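Long-range contacts in nucleoplasmin-like protein (Drosophila melanogaster, PDB 1NLQ), which binds core histones and takes part in the ATP-facilitated assembly of approximately regularly spaced nucleosomal arrays: residues V9-E14 / V97-H102; S15-W20 / K85-L90; I37-E42 / L67-T72. All blocks are in the same frame, centred on the assembly; numbering follows the deposited sequence.

All three contacts belong to the pentamer-forming N-terminal core, a jelly-roll sandwich of two antiparallel sheets. Interactions 1 and 2 each pair an edge strand with its neighbour by backbone hydrogen bonds, 1 in the sheet of strands 31-39 and 97-104, where its outer side meets a second subunit, and 2 in the facing sheet, where no other chain touches its segments. Their inward side chains meet in the core, where Leu11 CD2 lies 3.3 Å from Val18 CG2. Interaction 3 instead crosses between the sheets and has no hydrogen bond between its segments; it is the buried, apolar one. It shares a sheet with interaction 1. Interaction 2 has the most exposed side chains, and it alone carries a metal ion.

Interaction 1. Residues V9-E14 / V97-H102; sequences VTLTAE and VYIHGH
Val9, Thr10 and Leu11 pair with Ile99, Tyr98 and Val97 in an antiparallel strand contact at the edge of one sheet of the jelly roll, where strand 4-11 lies alongside strand 97-104. Val9 and Ile99 form one hydrogen-bonded pair, with Val9 N to Ile99 O at 3.0 Å and Ile99 N to Val9 O at 2.8 Å. Two residues on, Leu11 N reaches Val97 O at 2.8 Å and Val97 N returns to Leu11 O at 2.9 Å.

The side chains of these two pairs go into the sandwich. Val9 CG2, set between its own backbone N and carbonyl carbon, touches Ile99 CB at 3.7 Å. Farther out, Ile99 CD1 meets Leu11 CD1 at 3.9 Å, the two side chains crossing at a slant. Val18 and Val51 of the facing sheet close over this apolar patch.

Thr10 and Tyr98, the non-hydrogen-bonded pair between, point to the other face and run side by side. Thr10 OG1 sits in the plane of the tyrosine ring at its edge, 3.5 Å from Tyr98 CD2, while Thr10 CG2 approaches the same ring carbon at 3.7 Å. This face meets another copy of the protein: Thr10 packs on Ile62 and Tyr98 on Pro63 of the second subunit.

The chemistry is thus divided by face. Four backbone bonds fix the register and satisfy the peptide groups of both hydrogen-bonded pairs, the aliphatic side belongs to the core, and the threonine-tyrosine side packs against a neighbouring subunit of the pentamer.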
loop_
_atom_site.group_PDB
_atom_site.type_symbol
_atom_site.label_atom_id
_atom_site.label_comp_id
_atom_site.label_asym_id
_atom_site.label_seq_id
_atom_site.Cartn_x
_atom_site.Cartn_y
_atom_site.Cartn_z
ATOM N N VAL A 9 -13.077 12.566 6.544
ATOM C CA VAL A 9 -14.331 13.141 6.064
ATOM C C VAL A 9 -15.135 12.100 5.285
ATOM O O VAL A 9 -14.577 11.125 4.769
ATOM C CB VAL A 9 -14.071 14.384 5.186
ATOM C CG1 VAL A 9 -13.265 15.396 5.973
ATOM C CG2 VAL A 9 -13.327 13.998 3.907
ATOM N N THR A 10 -16.445 12.310 5.215
ATOM C CA THR A 10 -17.330 11.376 4.526
ATOM C C THR A 10 -18.064 12.046 3.365
ATOM O O THR A 10 -18.467 13.209 3.458
ATOM C CB THR A 10 -18.380 10.788 5.502
ATOM O OG1 THR A 10 -17.730 10.269 6.674
ATOM C CG2 THR A 10 -19.158 9.674 4.830
ATOM N N LEU A 11 -18.209 11.310 2.265
ATOM C CA LEU A 11 -18.916 11.796 1.088
ATOM C C LEU A 11 -20.084 10.854 0.791
ATOM O O LEU A 11 -19.952 9.630 0.917
ATOM C CB LEU A 11 -17.987 11.834 -0.130
ATOM C CG LEU A 11 -16.826 12.828 -0.100
ATOM C CD1 LEU A 11 -15.984 12.692 -1.360
ATOM C CD2 LEU A 11 -17.375 14.235 0.013
ATOM N N THR A 12 -21.219 11.435 0.411
ATOM C CA THR A 12 -22.426 10.686 0.069
ATOM C C THR A 12 -23.118 11.405 -1.087
ATOM O O THR A 12 -22.722 12.508 -1.471
ATOM C CB THR A 12 -23.432 10.616 1.247
ATOM O OG1 THR A 12 -23.811 11.946 1.624
ATOM C CG2 THR A 12 -22.832 9.878 2.448
ATOM N N ALA A 13 -24.154 10.789 -1.642
ATOM C CA ALA A 13 -24.880 11.411 -2.746
ATOM C C ALA A 13 -25.480 12.734 -2.278
ATOM O O ALA A 13 -25.456 13.734 -2.994
ATOM C CB ALA A 13 -25.993 10.493 -3.234
ATOM N N GLU A 14 -26.011 12.733 -1.066
ATOM C CA GLU A 14 -26.645 13.915 -0.508
ATOM C C GLU A 14 -25.649 14.996 -0.108
ATOM O O GLU A 14 -25.946 16.186 -0.200
ATOM C CB GLU A 14 -27.505 13.517 0.693
ATOM C CG GLU A 14 -28.657 12.577 0.339
ATOM C CD GLU A 14 -28.250 11.109 0.256
ATOM O OE1 GLU A 14 -27.050 10.802 0.052
ATOM O OE2 GLU A 14 -29.147 10.246 0.382
ATOM N N VAL A 97 -18.402 7.172 1.201
ATOM C CA VAL A 97 -16.981 7.005 0.950
ATOM C C VAL A 97 -16.252 7.816 2.020
ATOM O O VAL A 97 -16.610 8.965 2.294
ATOM C CB VAL A 97 -16.582 7.517 -0.451
ATOM C CG1 VAL A 97 -15.068 7.433 -0.626
ATOM C CG2 VAL A 97 -17.277 6.686 -1.512
ATOM N N TYR A 98 -15.245 7.214 2.638
ATOM C CA TYR A 98 -14.493 7.894 3.678
ATOM C C TYR A 98 -13.094 8.256 3.179
ATOM O O TYR A 98 -12.435 7.456 2.518
ATOM C CB TYR A 98 -14.387 6.997 4.918
ATOM C CG TYR A 98 -15.672 6.284 5.271
ATOM C CD1 TYR A 98 -15.791 4.901 5.108
ATOM C CD2 TYR A 98 -16.774 6.988 5.764
ATOM C CE1 TYR A 98 -16.972 4.239 5.430
ATOM C CE2 TYR A 98 -17.960 6.325 6.085
ATOM C CZ TYR A 98 -18.048 4.959 5.914
ATOM O OH TYR A 98 -19.228 4.310 6.217
ATOM N N ILE A 99 -12.651 9.467 3.493
ATOM C CA ILE A 99 -11.321 9.919 3.091
ATOM C C ILE A 99 -10.500 10.111 4.362
ATOM O O ILE A 99 -10.899 10.869 5.252
ATOM C CB ILE A 99 -11.399 11.250 2.307
ATOM C CG1 ILE A 99 -12.228 11.050 1.035
ATOM C CG2 ILE A 99 -10.006 11.722 1.937
ATOM C CD1 ILE A 99 -12.491 12.329 0.253
ATOM N N HIS A 100 -9.371 9.412 4.455
ATOM C CA HIS A 100 -8.506 9.487 5.630
ATOM C C HIS A 100 -7.104 9.994 5.315
ATOM O O HIS A 100 -6.545 9.698 4.261
ATOM C CB HIS A 100 -8.367 8.109 6.278
ATOM C CG HIS A 100 -9.669 7.428 6.555
ATOM N ND1 HIS A 100 -9.993 6.205 6.010
ATOM C CD2 HIS A 100 -10.720 7.785 7.333
ATOM C CE1 HIS A 100 -11.187 5.837 6.438
ATOM N NE2 HIS A 100 -11.650 6.777 7.242
ATOM N N GLY A 101 -6.526 10.735 6.251
ATOM C CA GLY A 101 -5.188 11.244 6.020
ATOM C C GLY A 101 -4.598 12.025 7.175
ATOM O O GLY A 101 -5.047 11.922 8.321
ATOM N N HIS A 102 -3.556 12.787 6.847
ATOM C CA HIS A 102 -2.833 13.616 7.804
ATOM C C HIS A 102 -3.057 15.068 7.452
ATOM O O HIS A 102 -2.858 15.459 6.304
ATOM C CB HIS A 102 -1.330 13.344 7.732
ATOM C CG HIS A 102 -0.940 11.952 8.115
ATOM N ND1 HIS A 102 0.017 11.690 9.073
ATOM C CD2 HIS A 102 -1.373 10.746 7.676
ATOM C CE1 HIS A 102 0.153 10.382 9.208
ATOM N NE2 HIS A 102 -0.678 9.787 8.372
#

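Interaction 2. Residues S15-W20 / K85-L90; sequences SDSVTW and KVTFKL. With MG (magnesium ion), chain G.
Asp16 and Trp20 have the most surface buried in this contact, with Thr19 close behind; it is an antiparallel pairing of strand 17-20 with strand 86-92 along the edge of the second jelly-roll sheet. Its register runs from Asp16 opposite Leu90 to Trp20 opposite Val86. At the tryptophan end, Trp20 N donates to Val86 O at 2.7 Å in a nearly straight bond (173° at the hydrogen), and Val86 N answers to Trp20 O. Val86 CG2 lies at the indole edge, near its plane, 4.1 Å from Trp20 CE3. The indole NE1 is taken by Asn103 OD1, and Leu32 of the facing sheet packs against Trp20.

Thr19 lies on the outer face. Its OG1 and Thr87 OG1 share a hydrogen bond of 3.0 Å across a non-hydrogen-bonded backbone pair, and either hydroxyl could be the donor. Thr19 CG2 comes unusually close to Lys85 CE, at 3.4 Å, where the extended lysine crosses it.

Asp16 closes the other end. Its carbonyl O accepts from Leu90 N. Asp16 CG sits between its own backbone N and carbonyl carbon (chi1 71°), and the carboxylate lies beside Lys89, with Asp16 OD1 3.5 Å from Lys89 CE. The charged lysine NZ stays beyond salt-bridge range and is linked to the aspartate through the metal's hydration shell instead. A magnesium ion takes Asp16 OD2 and five waters as an octahedral set; Lys89 NZ donates to water 1 at 2.9 Å, and water 2 donates to Leu90 O, also at 2.9 Å.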
loop_
_atom_site.group_PDB
_atom_site.type_symbol
_atom_site.label_atom_id
_atom_site.label_comp_id
_atom_site.label_asym_id
_atom_site.label_seq_id
_atom_site.Cartn_x
_atom_site.Cartn_y
_atom_site.Cartn_z
ATOM N N SER A 15 -24.472 14.571 0.339
ATOM C CA SER A 15 -23.410 15.494 0.742
ATOM C C SER A 15 -22.163 15.019 -0.007
ATOM O O SER A 15 -21.263 14.404 0.581
ATOM C CB SER A 15 -23.194 15.414 2.254
ATOM O OG SER A 15 -22.261 16.385 2.697
ATOM N N ASP A 16 -22.126 15.326 -1.304
ATOM C CA ASP A 16 -21.067 14.889 -2.213
ATOM C C ASP A 16 -19.772 15.675 -2.290
ATOM O O ASP A 16 -18.907 15.332 -3.092
ATOM C CB ASP A 16 -21.627 14.763 -3.642
ATOM C CG ASP A 16 -21.934 16.118 -4.289
ATOM O OD1 ASP A 16 -21.231 17.108 -3.989
ATOM O OD2 ASP A 16 -22.864 16.187 -5.124
ATOM N N SER A 17 -19.615 16.710 -1.472
ATOM C CA SER A 17 -18.401 17.512 -1.549
ATOM C C SER A 17 -17.835 17.926 -0.199
ATOM O O SER A 17 -18.577 18.152 0.757
ATOM C CB SER A 17 -18.679 18.763 -2.393
ATOM O OG SER A 17 -17.480 19.359 -2.849
ATOM N N VAL A 18 -16.509 18.003 -0.131
ATOM C CA VAL A 18 -15.793 18.422 1.069
ATOM C C VAL A 18 -14.586 19.217 0.592
ATOM O O VAL A 18 -13.894 18.814 -0.349
ATOM C CB VAL A 18 -15.316 17.219 1.919
ATOM C CG1 VAL A 18 -14.567 17.715 3.142
ATOM C CG2 VAL A 18 -16.506 16.379 2.358
ATOM N N THR A 19 -14.356 20.366 1.213
ATOM C CA THR A 19 -13.242 21.214 0.843
ATOM C C THR A 19 -12.263 21.376 1.994
ATOM O O THR A 19 -12.660 21.541 3.148
ATOM C CB THR A 19 -13.720 22.623 0.411
ATOM O OG1 THR A 19 -14.548 22.519 -0.754
ATOM C CG2 THR A 19 -12.526 23.514 0.100
ATOM N N TRP A 20 -10.979 21.304 1.669
ATOM C CA TRP A 20 -9.925 21.487 2.654
ATOM C C TRP A 20 -9.282 22.823 2.305
ATOM O O TRP A 20 -8.809 23.023 1.188
ATOM C CB TRP A 20 -8.871 20.380 2.561
ATOM C CG TRP A 20 -7.726 20.575 3.529
ATOM C CD1 TRP A 20 -7.774 20.459 4.891
ATOM C CD2 TRP A 20 -6.372 20.922 3.205
ATOM N NE1 TRP A 20 -6.532 20.710 5.436
ATOM C CE2 TRP A 20 -5.656 20.996 4.423
ATOM C CE3 TRP A 20 -5.693 21.173 2.005
ATOM C CZ2 TRP A 20 -4.293 21.313 4.473
ATOM C CZ3 TRP A 20 -4.333 21.489 2.056
ATOM C CH2 TRP A 20 -3.649 21.555 3.287
ATOM N N LYS A 85 -6.071 24.991 -1.834
ATOM C CA LYS A 85 -7.447 24.675 -1.504
ATOM C C LYS A 85 -7.791 23.406 -2.271
ATOM O O LYS A 85 -7.688 23.369 -3.503
ATOM C CB LYS A 85 -8.377 25.811 -1.937
ATOM C CG LYS A 85 -9.815 25.576 -1.555
ATOM C CD LYS A 85 -10.716 26.664 -2.077
ATOM C CE LYS A 85 -12.172 26.352 -1.763
ATOM N NZ LYS A 85 -13.099 27.199 -2.556
ATOM N N VAL A 86 -8.196 22.366 -1.550
ATOM C CA VAL A 86 -8.528 21.108 -2.202
ATOM C C VAL A 86 -9.971 20.683 -1.984
ATOM O O VAL A 86 -10.449 20.646 -0.858
ATOM C CB VAL A 86 -7.615 19.978 -1.699
ATOM C CG1 VAL A 86 -7.982 18.674 -2.379
ATOM C CG2 VAL A 86 -6.169 20.325 -1.968
ATOM N N THR A 87 -10.666 20.355 -3.067
ATOM C CA THR A 87 -12.047 19.918 -2.930
ATOM C C THR A 87 -12.219 18.496 -3.456
ATOM O O THR A 87 -11.816 18.197 -4.575
ATOM C CB THR A 87 -13.004 20.827 -3.706
ATOM O OG1 THR A 87 -12.884 22.177 -3.232
ATOM C CG2 THR A 87 -14.432 20.361 -3.498
ATOM N N PHE A 88 -12.811 17.625 -2.638
ATOM C CA PHE A 88 -13.053 16.233 -3.023
ATOM C C PHE A 88 -14.531 16.107 -3.332
ATOM O O PHE A 88 -15.367 16.565 -2.551
ATOM C CB PHE A 88 -12.717 15.269 -1.881
ATOM C CG PHE A 88 -11.297 15.344 -1.417
ATOM C CD1 PHE A 88 -10.980 16.002 -0.238
ATOM C CD2 PHE A 88 -10.273 14.754 -2.155
ATOM C CE1 PHE A 88 -9.674 16.077 0.207
ATOM C CE2 PHE A 88 -8.957 14.819 -1.722
ATOM C CZ PHE A 88 -8.653 15.484 -0.535
ATOM N N LYS A 89 -14.865 15.499 -4.461
ATOM C CA LYS A 89 -16.269 15.355 -4.810
ATOM C C LYS A 89 -16.619 13.959 -5.281
ATOM O O LYS A 89 -15.876 13.356 -6.044
ATOM C CB LYS A 89 -16.666 16.353 -5.894
ATOM C CG LYS A 89 -18.153 16.303 -6.176
ATOM C CD LYS A 89 -18.625 17.407 -7.089
ATOM C CE LYS A 89 -20.118 17.240 -7.338
ATOM N NZ LYS A 89 -20.670 18.238 -8.282
ATOM N N LEU A 90 -17.761 13.455 -4.821
ATOM C CA LEU A 90 -18.232 12.137 -5.222
ATOM C C LEU A 90 -18.991 12.366 -6.525
ATOM O O LEU A 90 -20.172 12.709 -6.512
ATOM C CB LEU A 90 -19.155 11.563 -4.148
ATOM C CG LEU A 90 -19.615 10.114 -4.329
ATOM C CD1 LEU A 90 -18.414 9.170 -4.315
ATOM C CD2 LEU A 90 -20.572 9.757 -3.194
HETATM MG MG MG G . -23.908 15.450 -6.836
HETATM O O HOH W 1 -23.312 17.131 -8.053
HETATM O O HOH W 2 -22.218 14.398 -7.585
HETATM O O HOH W 3 -25.605 16.560 -6.109
HETATM O O HOH W 4 -25.097 15.018 -8.181
HETATM O O HOH W 5 -24.477 13.840 -5.626
#

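Interaction 3. Residues I37-E42 / L67-T72; sequences ILLGAE and LKAGET
Leu67 CD1 packs against Leu39 on strand 31-39, 3.7 Å from Leu39 N and 3.8 Å from Leu39 CB. Ile37 CG2 meets the same methyl at 4.1 Å, the isoleucine and Leu67 crossing at about a right angle. Leu39 in turn meets the residues after Leu67: CG is anti to the backbone N (chi1 -177°), and beyond it Leu39 CD2 lies 3.3 Å from Ala69 N and near Ala69 CB. No hydrogen bond joins the two segments, so this grip is purely van der Waals.

The turn that receives Leu39 is braced from within. Lys68 O accepts from both Glu71 N and Thr72 N, each at 2.9 Å, and Lys68 N donates to Thr72 O at 3.0 Å, the pattern of a classic beta bulge. Thr72 OG1 donates to Glu71 OE2 at 2.6 Å, on the carboxylate's anti lone pair. That oxygen also forms a salt bridge with Arg73 of the third subunit, while Gly70 N bonds Glu71 OE1 of the second.

Lys68 and Glu45, which touches Ala69, are inferred to mediate contact between pentamers. Through these leucines the contact bridges the two sheets: strand 31-39 runs between strands 97-104 and 74-82, whose Val97 and Val75 both press on Leu67, and strand 60-68 lies at the edge of the opposite sheet, beside strand 48-55.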
loop_
_atom_site.group_PDB
_atom_site.type_symbol
_atom_site.label_atom_id
_atom_site.label_comp_id
_atom_site.label_asym_id
_atom_site.label_seq_id
_atom_site.Cartn_x
_atom_site.Cartn_y
_atom_site.Cartn_z
ATOM N N ILE A 37 -8.833 5.947 0.982
ATOM C CA ILE A 37 -10.179 6.312 0.554
ATOM C C ILE A 37 -10.879 4.968 0.579
ATOM O O ILE A 37 -10.538 4.056 -0.173
ATOM C CB ILE A 37 -10.194 6.947 -0.850
ATOM C CG1 ILE A 37 -9.385 8.249 -0.816
ATOM C CG2 ILE A 37 -11.629 7.266 -1.257
ATOM C CD1 ILE A 37 -9.352 9.024 -2.127
ATOM N N LEU A 38 -11.857 4.866 1.468
ATOM C CA LEU A 38 -12.568 3.629 1.729
ATOM C C LEU A 38 -14.058 3.670 1.430
ATOM O O LEU A 38 -14.733 4.644 1.759
ATOM C CB LEU A 38 -12.332 3.290 3.203
ATOM C CG LEU A 38 -12.965 2.091 3.901
ATOM C CD1 LEU A 38 -12.428 0.782 3.333
ATOM C CD2 LEU A 38 -12.640 2.201 5.385
ATOM N N LEU A 39 -14.558 2.600 0.812
ATOM C CA LEU A 39 -15.969 2.492 0.463
ATOM C C LEU A 39 -16.759 1.899 1.634
ATOM O O LEU A 39 -16.396 0.863 2.176
ATOM C CB LEU A 39 -16.128 1.606 -0.773
ATOM C CG LEU A 39 -17.555 1.455 -1.320
ATOM C CD1 LEU A 39 -18.044 2.788 -1.865
ATOM C CD2 LEU A 39 -17.568 0.400 -2.419
ATOM N N GLY A 40 -17.845 2.564 2.014
ATOM C CA GLY A 40 -18.658 2.080 3.121
ATOM C C GLY A 40 -19.316 0.735 2.874
ATOM O O GLY A 40 -19.625 0.380 1.737
ATOM N N ALA A 41 -19.548 -0.005 3.954
ATOM C CA ALA A 41 -20.168 -1.324 3.877
ATOM C C ALA A 41 -21.555 -1.315 3.228
ATOM O O ALA A 41 -21.959 -2.296 2.614
ATOM C CB ALA A 41 -20.253 -1.933 5.283
ATOM N N GLU A 42 -22.272 -0.205 3.356
ATOM C CA GLU A 42 -23.615 -0.087 2.786
ATOM C C GLU A 42 -23.635 0.219 1.292
ATOM O O GLU A 42 -24.707 0.217 0.678
ATOM C CB GLU A 42 -24.395 1.012 3.508
ATOM C CG GLU A 42 -24.302 0.962 5.013
ATOM C CD GLU A 42 -25.174 -0.099 5.612
ATOM O OE1 GLU A 42 -25.003 -1.290 5.259
ATOM O OE2 GLU A 42 -26.046 0.258 6.437
ATOM N N LEU A 67 -13.899 3.100 -6.705
ATOM C CA LEU A 67 -14.218 1.980 -5.829
ATOM C C LEU A 67 -15.503 1.288 -6.275
ATOM O O LEU A 67 -16.340 1.880 -6.956
ATOM C CB LEU A 67 -14.401 2.479 -4.393
ATOM C CG LEU A 67 -13.290 3.358 -3.805
ATOM C CD1 LEU A 67 -13.771 3.990 -2.515
ATOM C CD2 LEU A 67 -12.036 2.532 -3.573
ATOM N N LYS A 68 -15.648 0.024 -5.896
ATOM C CA LYS A 68 -16.847 -0.733 -6.238
ATOM C C LYS A 68 -16.953 -1.970 -5.359
ATOM O O LYS A 68 -16.051 -2.803 -5.337
ATOM C CB LYS A 68 -16.829 -1.139 -7.718
ATOM C CG LYS A 68 -18.119 -1.850 -8.157
ATOM C CD LYS A 68 -18.242 -2.010 -9.671
ATOM C CE LYS A 68 -17.186 -2.927 -10.249
ATOM N NZ LYS A 68 -17.528 -3.322 -11.656
ATOM N N ALA A 69 -18.054 -2.068 -4.620
ATOM C CA ALA A 69 -18.289 -3.212 -3.745
ATOM C C ALA A 69 -18.194 -4.489 -4.576
ATOM O O ALA A 69 -18.855 -4.618 -5.605
ATOM C CB ALA A 69 -19.671 -3.099 -3.104
ATOM N N GLY A 70 -17.369 -5.427 -4.127
ATOM C CA GLY A 70 -17.195 -6.670 -4.860
ATOM C C GLY A 70 -15.892 -6.703 -5.640
ATOM O O GLY A 70 -15.411 -7.778 -6.017
ATOM N N GLU A 71 -15.303 -5.534 -5.881
ATOM C CA GLU A 71 -14.050 -5.455 -6.621
ATOM C C GLU A 71 -12.954 -4.665 -5.899
ATOM O O GLU A 71 -11.854 -5.169 -5.657
ATOM C CB GLU A 71 -14.256 -4.816 -8.003
ATOM C CG GLU A 71 -12.928 -4.619 -8.748
ATOM C CD GLU A 71 -12.957 -3.498 -9.780
ATOM O OE1 GLU A 71 -13.333 -3.758 -10.941
ATOM O OE2 GLU A 71 -12.603 -2.349 -9.421
ATOM N N THR A 72 -13.254 -3.417 -5.561
ATOM C CA THR A 72 -12.267 -2.560 -4.913
ATOM C C THR A 72 -12.891 -1.855 -3.712
ATOM O O THR A 72 -13.685 -0.922 -3.858
ATOM C CB THR A 72 -11.737 -1.511 -5.919
ATOM O OG1 THR A 72 -11.361 -2.171 -7.137
ATOM C CG2 THR A 72 -10.516 -0.787 -5.359
#